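Local coordinates for protein alpha-pyrone synthesis polyketide synthase-like Pks18 (Mycobacterium tuberculosis, PDB 1TED) that probably extends medium- and long-chain aliphatic acyl-CoA starters with malonyl-CoA to make tri- and tetraketide alpha-pyrones, working as a homodimeric type III polyketide synthase, at residues T142-F146 with N171-C175; H112-A117 with V200-L204; V207-F211 with H270-T274. All coordinates share one frame. Numbering follows the deposited sequence.

Contact 1: T142-F146 with N171-C175; sequences TSTGF and NFMGC. With MYR (myristic acid), chain E.
Phe-146 sets the edge of its ring against the face of Phe-172 in a T-shaped stack, with centroids 5.0 Å apart, planes at 72° and Phe-146 CZ 3.3 Å from Phe-172 CE1. The Phe-146 edge also meets Asn-171, CE1 lying 3.4 Å from OD1. Phe-146 has positive phi (89/93) and an m rotamer; Phe-172 has left-handed backbone angles (56/31) and chi1 of -96°, between wells. Upstream, Thr-142 and Asn-171 form a parallel beta bridge (CA atoms 5.2 Å apart), where the neighbouring strands 135-142 and 166-171 of the thiolase-fold sheet end together. Thr-142 O accepts the hydrogen bond of Phe-172 N at 3.2 Å and a CA-H...O contact from Asn-171 CA at 3.1 Å. Past the bridge both segments continue as loops, Ser-143 and Phe-172 still close (CA atoms 4.5 Å apart). Ser-143, rotamer m, puts OG 3.2 Å from Gly-174 N, a weak hydrogen bond just before Cys-175, by similarity the catalytic nucleophile. Gly-174 itself has positive phi (55/-144). One water joins Thr-142 O (2.9 Å) to Met-173 N (3.0 Å), and a second joins Ser-143 OG (2.6 Å) to Gly-174 O (2.8 Å). Ser-143 O lies 3.0 Å from C14 of the bound myristic acid, and Phe-146 meets the ring of Phe-146 of the second subunit.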
# COMPACT_ATOMS: atom_id res chain seq x y z
N THR A 142 7.16 -1.22 -2.14
CA THR A 142 8.01 -2.41 -2.08
C THR A 142 7.16 -3.65 -2.27
O THR A 142 5.95 -3.62 -2.04
CB THR A 142 8.70 -2.59 -0.70
OG1 THR A 142 9.17 -1.32 -0.23
CG2 THR A 142 9.87 -3.56 -0.81
N SER A 143 7.80 -4.74 -2.67
CA SER A 143 7.12 -6.02 -2.84
C SER A 143 8.05 -7.10 -2.29
O SER A 143 7.81 -8.29 -2.46
CB SER A 143 6.81 -6.28 -4.32
OG SER A 143 5.77 -5.42 -4.76
N THR A 144 9.11 -6.67 -1.60
CA THR A 144 10.10 -7.60 -1.04
C THR A 144 10.37 -7.45 0.46
O THR A 144 11.32 -8.03 0.97
CB THR A 144 11.46 -7.45 -1.78
OG1 THR A 144 11.83 -6.07 -1.83
CG2 THR A 144 11.37 -8.00 -3.21
N GLY A 145 9.52 -6.71 1.16
CA GLY A 145 9.71 -6.49 2.59
C GLY A 145 8.57 -6.86 3.52
O GLY A 145 8.30 -8.03 3.75
N PHE A 146 7.89 -5.86 4.08
CA PHE A 146 6.76 -6.05 5.01
C PHE A 146 7.18 -6.17 6.48
O PHE A 146 7.48 -7.26 6.96
CB PHE A 146 5.91 -7.30 4.67
CG PHE A 146 5.52 -7.43 3.22
CD1 PHE A 146 5.58 -6.33 2.35
CD2 PHE A 146 5.11 -8.66 2.71
CE1 PHE A 146 5.23 -6.46 1.00
CE2 PHE A 146 4.76 -8.81 1.37
CZ PHE A 146 4.82 -7.71 0.51
N ASN A 171 2.39 -1.89 -1.09
CA ASN A 171 2.99 -3.20 -1.19
C ASN A 171 2.33 -4.08 -2.26
O ASN A 171 1.15 -3.92 -2.59
CB ASN A 171 2.91 -3.93 0.15
CG ASN A 171 3.70 -3.24 1.24
OD1 ASN A 171 4.92 -3.08 1.13
ND2 ASN A 171 3.02 -2.83 2.30
N PHE A 172 3.12 -5.01 -2.79
CA PHE A 172 2.68 -5.98 -3.80
C PHE A 172 2.05 -5.47 -5.09
O PHE A 172 1.18 -6.14 -5.67
CB PHE A 172 1.76 -7.02 -3.15
CG PHE A 172 2.47 -8.28 -2.74
CD1 PHE A 172 3.86 -8.32 -2.67
CD2 PHE A 172 1.75 -9.43 -2.42
CE1 PHE A 172 4.52 -9.49 -2.30
CE2 PHE A 172 2.40 -10.60 -2.05
CZ PHE A 172 3.80 -10.63 -1.99
N MET A 173 2.46 -4.30 -5.54
CA MET A 173 1.96 -3.79 -6.81
C MET A 173 3.09 -4.05 -7.82
O MET A 173 3.08 -3.54 -8.94
CB MET A 173 1.57 -2.31 -6.71
CG MET A 173 0.36 -2.12 -5.79
SD MET A 173 -0.61 -0.64 -6.06
CE MET A 173 -1.76 -1.23 -7.30
N GLY A 174 4.06 -4.84 -7.38
CA GLY A 174 5.18 -5.23 -8.22
C GLY A 174 6.09 -4.26 -8.96
O GLY A 174 6.42 -3.17 -8.47
N CYS A 175 6.49 -4.68 -10.15
CA CYS A 175 7.40 -3.92 -11.00
C CYS A 175 6.88 -2.57 -11.45
O CYS A 175 7.66 -1.70 -11.84
CB CYS A 175 7.79 -4.76 -12.24
SG CYS A 175 8.66 -6.32 -11.89
C1 MYR E . 21.34 -14.92 -6.84
O1 MYR E . 22.42 -14.42 -7.11
O2 MYR E . 21.00 -15.97 -7.39
C2 MYR E . 20.40 -14.26 -5.83
C3 MYR E . 19.15 -13.72 -6.51
C4 MYR E . 18.23 -13.02 -5.50
C5 MYR E . 16.94 -12.52 -6.17
C6 MYR E . 16.07 -13.66 -6.69
C7 MYR E . 15.45 -14.50 -5.57
C8 MYR E . 14.41 -13.71 -4.76
C9 MYR E . 13.21 -13.30 -5.63
C10 MYR E . 12.26 -12.40 -4.84
C11 MYR E . 11.10 -11.93 -5.72
C12 MYR E . 10.18 -10.99 -4.96
C13 MYR E . 9.06 -10.47 -5.88
C14 MYR E . 8.15 -9.49 -5.14
O HOH W 1 4.64 -2.52 -4.40
O HOH W 2 6.96 -3.38 -5.74

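Contact 2: H112-A117 with V200-L204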
# COMPACT_ATOMS: atom_id res chain seq x y z
N HIS A 112 18.77 -3.89 5.99
CA HIS A 112 19.47 -3.33 4.82
C HIS A 112 18.69 -2.26 4.07
O HIS A 112 19.29 -1.39 3.44
CB HIS A 112 19.86 -4.44 3.82
CG HIS A 112 20.96 -5.33 4.31
ND1 HIS A 112 20.72 -6.48 5.03
CD2 HIS A 112 22.30 -5.22 4.20
CE1 HIS A 112 21.87 -7.04 5.34
NE2 HIS A 112 22.85 -6.30 4.86
N ALA A 113 17.36 -2.31 4.13
CA ALA A 113 16.55 -1.34 3.41
C ALA A 113 16.67 0.08 3.97
O ALA A 113 16.81 1.05 3.22
CB ALA A 113 15.08 -1.79 3.38
N VAL A 114 16.62 0.19 5.30
CA VAL A 114 16.69 1.48 5.97
C VAL A 114 17.88 2.36 5.55
O VAL A 114 17.69 3.47 5.07
CB VAL A 114 16.71 1.30 7.51
CG1 VAL A 114 16.92 2.65 8.20
CG2 VAL A 114 15.41 0.65 7.97
N PRO A 115 19.12 1.86 5.73
CA PRO A 115 20.31 2.63 5.35
C PRO A 115 20.26 3.11 3.90
O PRO A 115 20.54 4.28 3.61
CB PRO A 115 21.45 1.63 5.56
CG PRO A 115 20.93 0.77 6.65
CD PRO A 115 19.49 0.56 6.30
N LEU A 116 19.90 2.20 3.00
CA LEU A 116 19.83 2.51 1.59
C LEU A 116 18.74 3.52 1.23
O LEU A 116 18.98 4.43 0.43
CB LEU A 116 19.62 1.23 0.78
CG LEU A 116 19.58 1.40 -0.74
CD1 LEU A 116 20.91 1.97 -1.23
CD2 LEU A 116 19.31 0.07 -1.39
N ALA A 117 17.56 3.37 1.81
CA ALA A 117 16.45 4.28 1.53
C ALA A 117 16.69 5.66 2.13
O ALA A 117 16.37 6.68 1.52
CB ALA A 117 15.12 3.70 2.06
N VAL A 200 9.45 6.89 -2.52
CA VAL A 200 10.59 6.00 -2.33
C VAL A 200 10.25 4.56 -2.68
O VAL A 200 9.32 3.97 -2.14
CB VAL A 200 11.09 6.08 -0.85
CG1 VAL A 200 12.27 5.16 -0.63
CG2 VAL A 200 11.49 7.51 -0.50
N CYS A 201 11.00 4.01 -3.63
CA CYS A 201 10.83 2.64 -4.05
C CYS A 201 12.10 1.92 -3.61
O CYS A 201 13.20 2.33 -3.95
CB CYS A 201 10.65 2.56 -5.57
SG CYS A 201 9.24 3.52 -6.20
N ILE A 202 11.94 0.87 -2.82
CA ILE A 202 13.08 0.12 -2.30
C ILE A 202 12.82 -1.36 -2.55
O ILE A 202 11.81 -1.91 -2.12
CB ILE A 202 13.26 0.39 -0.78
CG1 ILE A 202 14.34 -0.52 -0.20
CG2 ILE A 202 11.93 0.22 -0.06
CD1 ILE A 202 15.76 -0.08 -0.48
N GLU A 203 13.75 -2.01 -3.23
CA GLU A 203 13.54 -3.41 -3.53
C GLU A 203 14.77 -4.23 -3.19
O GLU A 203 15.87 -3.99 -3.71
CB GLU A 203 13.16 -3.54 -5.01
CG GLU A 203 11.96 -4.42 -5.29
CD GLU A 203 10.63 -3.87 -4.76
OE1 GLU A 203 10.14 -2.85 -5.29
OE2 GLU A 203 10.06 -4.48 -3.83
N LEU A 204 14.58 -5.18 -2.29
CA LEU A 204 15.65 -6.06 -1.83
C LEU A 204 15.32 -7.52 -2.09
O LEU A 204 14.88 -8.25 -1.20
CB LEU A 204 15.89 -5.86 -0.34
CG LEU A 204 16.96 -4.85 0.06
CD1 LEU A 204 16.81 -3.58 -0.75
CD2 LEU A 204 16.87 -4.56 1.55
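Helix 102-125 packs on a face of the central mixed sheet of the thiolase fold, and here its residues 112-117 cross strand segment 200-204 at 141°, with axes 9.2 Å apart. The strand's alternation presents Val-200, Ile-202 and Leu-204 to the helix, while Glu-203 points away and hydrogen-bonds Ser-143 N and Ser-349 OG. Ala-113 and Ala-117, one turn apart, both point at the strand. Ile-202 (t, p) has most area covered: its CG1 lies 3.9 Å from Ala-113 CB, and its CD1 reaches 3.7 Å from CD2 of Leu-116, which adopts the same t, p pair. Val-200, in the t rotamer, brings CG1 to 4.2 Å from Ala-117 CB. At Pro-115 the helix kinks, because its nitrogen makes no bond to the preceding turn. Leu-204 has chi1 of -93°, between wells; its CD2 sits 3.8 Å from both His-112 CB and Ala-113 CB, and 3.5 Å from Ala-113 N.

Contact 3: V207-F211 with H270-T274. With MYR (myristic acid), chain E.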
# COMPACT_ATOMS: atom_id res chain seq x y z
N VAL A 207 17.40 -10.65 -0.43
CA VAL A 207 16.95 -11.04 0.89
C VAL A 207 15.98 -12.22 0.86
O VAL A 207 15.78 -12.89 1.87
CB VAL A 207 16.32 -9.82 1.60
CG1 VAL A 207 15.22 -10.24 2.54
CG2 VAL A 207 17.38 -9.08 2.37
N ASN A 208 15.39 -12.48 -0.30
CA ASN A 208 14.44 -13.59 -0.41
C ASN A 208 14.98 -14.78 -1.19
O ASN A 208 14.22 -15.67 -1.57
CB ASN A 208 13.13 -13.11 -1.06
CG ASN A 208 12.38 -12.08 -0.21
OD1 ASN A 208 12.59 -10.88 -0.34
ND2 ASN A 208 11.51 -12.57 0.67
N ALA A 209 16.29 -14.81 -1.41
CA ALA A 209 16.92 -15.92 -2.14
C ALA A 209 16.60 -17.28 -1.52
O ALA A 209 16.67 -17.45 -0.30
CB ALA A 209 18.42 -15.72 -2.19
N VAL A 210 16.24 -18.25 -2.36
CA VAL A 210 15.91 -19.59 -1.87
C VAL A 210 16.53 -20.70 -2.72
O VAL A 210 16.90 -21.76 -2.20
CB VAL A 210 14.37 -19.77 -1.82
CG1 VAL A 210 14.02 -21.20 -1.52
CG2 VAL A 210 13.78 -18.88 -0.74
N PHE A 211 16.64 -20.45 -4.02
CA PHE A 211 17.22 -21.39 -4.98
C PHE A 211 16.45 -22.71 -5.05
O PHE A 211 16.97 -23.76 -4.70
CB PHE A 211 18.70 -21.65 -4.63
CG PHE A 211 19.57 -20.41 -4.74
CD1 PHE A 211 20.00 -19.95 -5.98
CD2 PHE A 211 19.94 -19.70 -3.60
CE1 PHE A 211 20.78 -18.80 -6.08
CE2 PHE A 211 20.72 -18.55 -3.70
CZ PHE A 211 21.14 -18.10 -4.94
N HIS A 270 6.92 -19.55 3.28
CA HIS A 270 7.54 -19.72 4.59
C HIS A 270 9.02 -19.36 4.59
O HIS A 270 9.57 -19.01 5.63
CB HIS A 270 7.38 -21.16 5.07
CG HIS A 270 8.15 -22.16 4.28
ND1 HIS A 270 7.66 -22.75 3.13
CD2 HIS A 270 9.39 -22.67 4.45
CE1 HIS A 270 8.56 -23.58 2.64
NE2 HIS A 270 9.62 -23.55 3.42
N ASN A 271 9.65 -19.47 3.42
CA ASN A 271 11.07 -19.15 3.31
C ASN A 271 11.34 -17.90 2.49
O ASN A 271 12.47 -17.68 2.04
CB ASN A 271 11.83 -20.34 2.71
CG ASN A 271 11.24 -20.83 1.39
OD1 ASN A 271 10.19 -20.36 0.93
ND2 ASN A 271 11.93 -21.79 0.77
N GLY A 272 10.32 -17.08 2.29
CA GLY A 272 10.52 -15.86 1.54
C GLY A 272 9.43 -15.50 0.55
O GLY A 272 8.56 -16.31 0.21
N ILE A 273 9.47 -14.25 0.10
CA ILE A 273 8.51 -13.76 -0.87
C ILE A 273 8.97 -14.29 -2.22
O ILE A 273 10.17 -14.48 -2.45
CB ILE A 273 8.49 -12.23 -0.90
CG1 ILE A 273 7.94 -11.70 0.44
CG2 ILE A 273 7.64 -11.75 -2.07
CD1 ILE A 273 8.12 -10.21 0.62
N THR A 274 8.02 -14.53 -3.12
CA THR A 274 8.35 -15.05 -4.42
C THR A 274 7.47 -14.42 -5.50
O THR A 274 6.45 -13.79 -5.20
CB THR A 274 8.16 -16.57 -4.45
OG1 THR A 274 8.74 -17.10 -5.65
CG2 THR A 274 6.68 -16.92 -4.41
C1 MYR E . 21.34 -14.92 -6.84
O1 MYR E . 22.42 -14.42 -7.11
O2 MYR E . 21.00 -15.97 -7.39
C2 MYR E . 20.40 -14.26 -5.83
C3 MYR E . 19.15 -13.72 -6.51
C4 MYR E . 18.23 -13.02 -5.50
C5 MYR E . 16.94 -12.52 -6.17
C6 MYR E . 16.07 -13.66 -6.69
C7 MYR E . 15.45 -14.50 -5.57
C8 MYR E . 14.41 -13.71 -4.76
C9 MYR E . 13.21 -13.30 -5.63
C10 MYR E . 12.26 -12.40 -4.84
C11 MYR E . 11.10 -11.93 -5.72
C12 MYR E . 10.18 -10.99 -4.96
C13 MYR E . 9.06 -10.47 -5.88
C14 MYR E . 8.15 -9.49 -5.14
O HOH W 3 11.55 -16.64 -2.28
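Three side chains carry this meeting of the loop that follows strand 196-204 with the turn between strands 264-269 and 272-277: Asn-208, Asn-271 and Val-210. Asn-208, with the largest covered area of the three, stands in the m rotamer with CA 4.9 Å from Gly-272 CA, and its amide end lies against the backbone of Gly-272 and Ile-273. Gly-272 permits this approach. At its backbone angles (138/166) a CB would be jammed against the carbonyl of Asn-271, and it would also stand 3.4 Å from Asn-208 O. The backbones are tied through a water that donates to both Asn-208 O (2.9 Å) and Ile-273 O (2.6 Å).

Val-210 and Asn-271 form the second half. Val-210 is a t rotamer aimed at the turn; Asn-271, rotamer p, starts sideways but swings its amide inward, so that ND2 comes 3.2 Å from Val-210 CG1, a tight approach of methyl to amide. Arg-105 of helix 102-125 hydrogen-bonds the carbonyls of Val-207 and Ala-209 and also packs on Val-210.

Myristic acid runs along the joint: its C8 lies 3.7 Å from Asn-208 O and its C10 3.8 Å from Ile-273 O, while carboxyl O2 is 3.1 Å from Phe-211 CE1. The Phe-211 ring meets that of His-221, a substrate-binding residue by similarity, whose side chain is also about 4 Å from that of Val-210. The arrangement is consistent with a stretch of wall of the substrate-binding tunnel of this type III polyketide synthase, where the fatty chain probably marks the path of the acyl substrate.

Overall arrangement
Contact 2 joins helix 102-125 to strand 196-204, and contact 1, nested within its chain loop, lies at the C-terminal ends of strands 135-142 and 166-171; their centres are 12 Å apart. They touch where Ser-143 N lies 2.6 Å from Glu-203 OE2 and Thr-144 OG1 2.9 Å from Leu-204 N, both probable hydrogen bonds. Segments 200-204 and 207-211 nearly adjoin in the sequence, so contact 3 follows contact 2, about 17 Å away between centres. Contacts 1 and 3 (centres 13 Å apart) pack through Ile-273, whose CD1 is 3.7 Å from Phe-146 CE2. Both touch the myristic acid, whose C13 comes within 7.3 Å of Cys-175 SG, and both reach the second subunit.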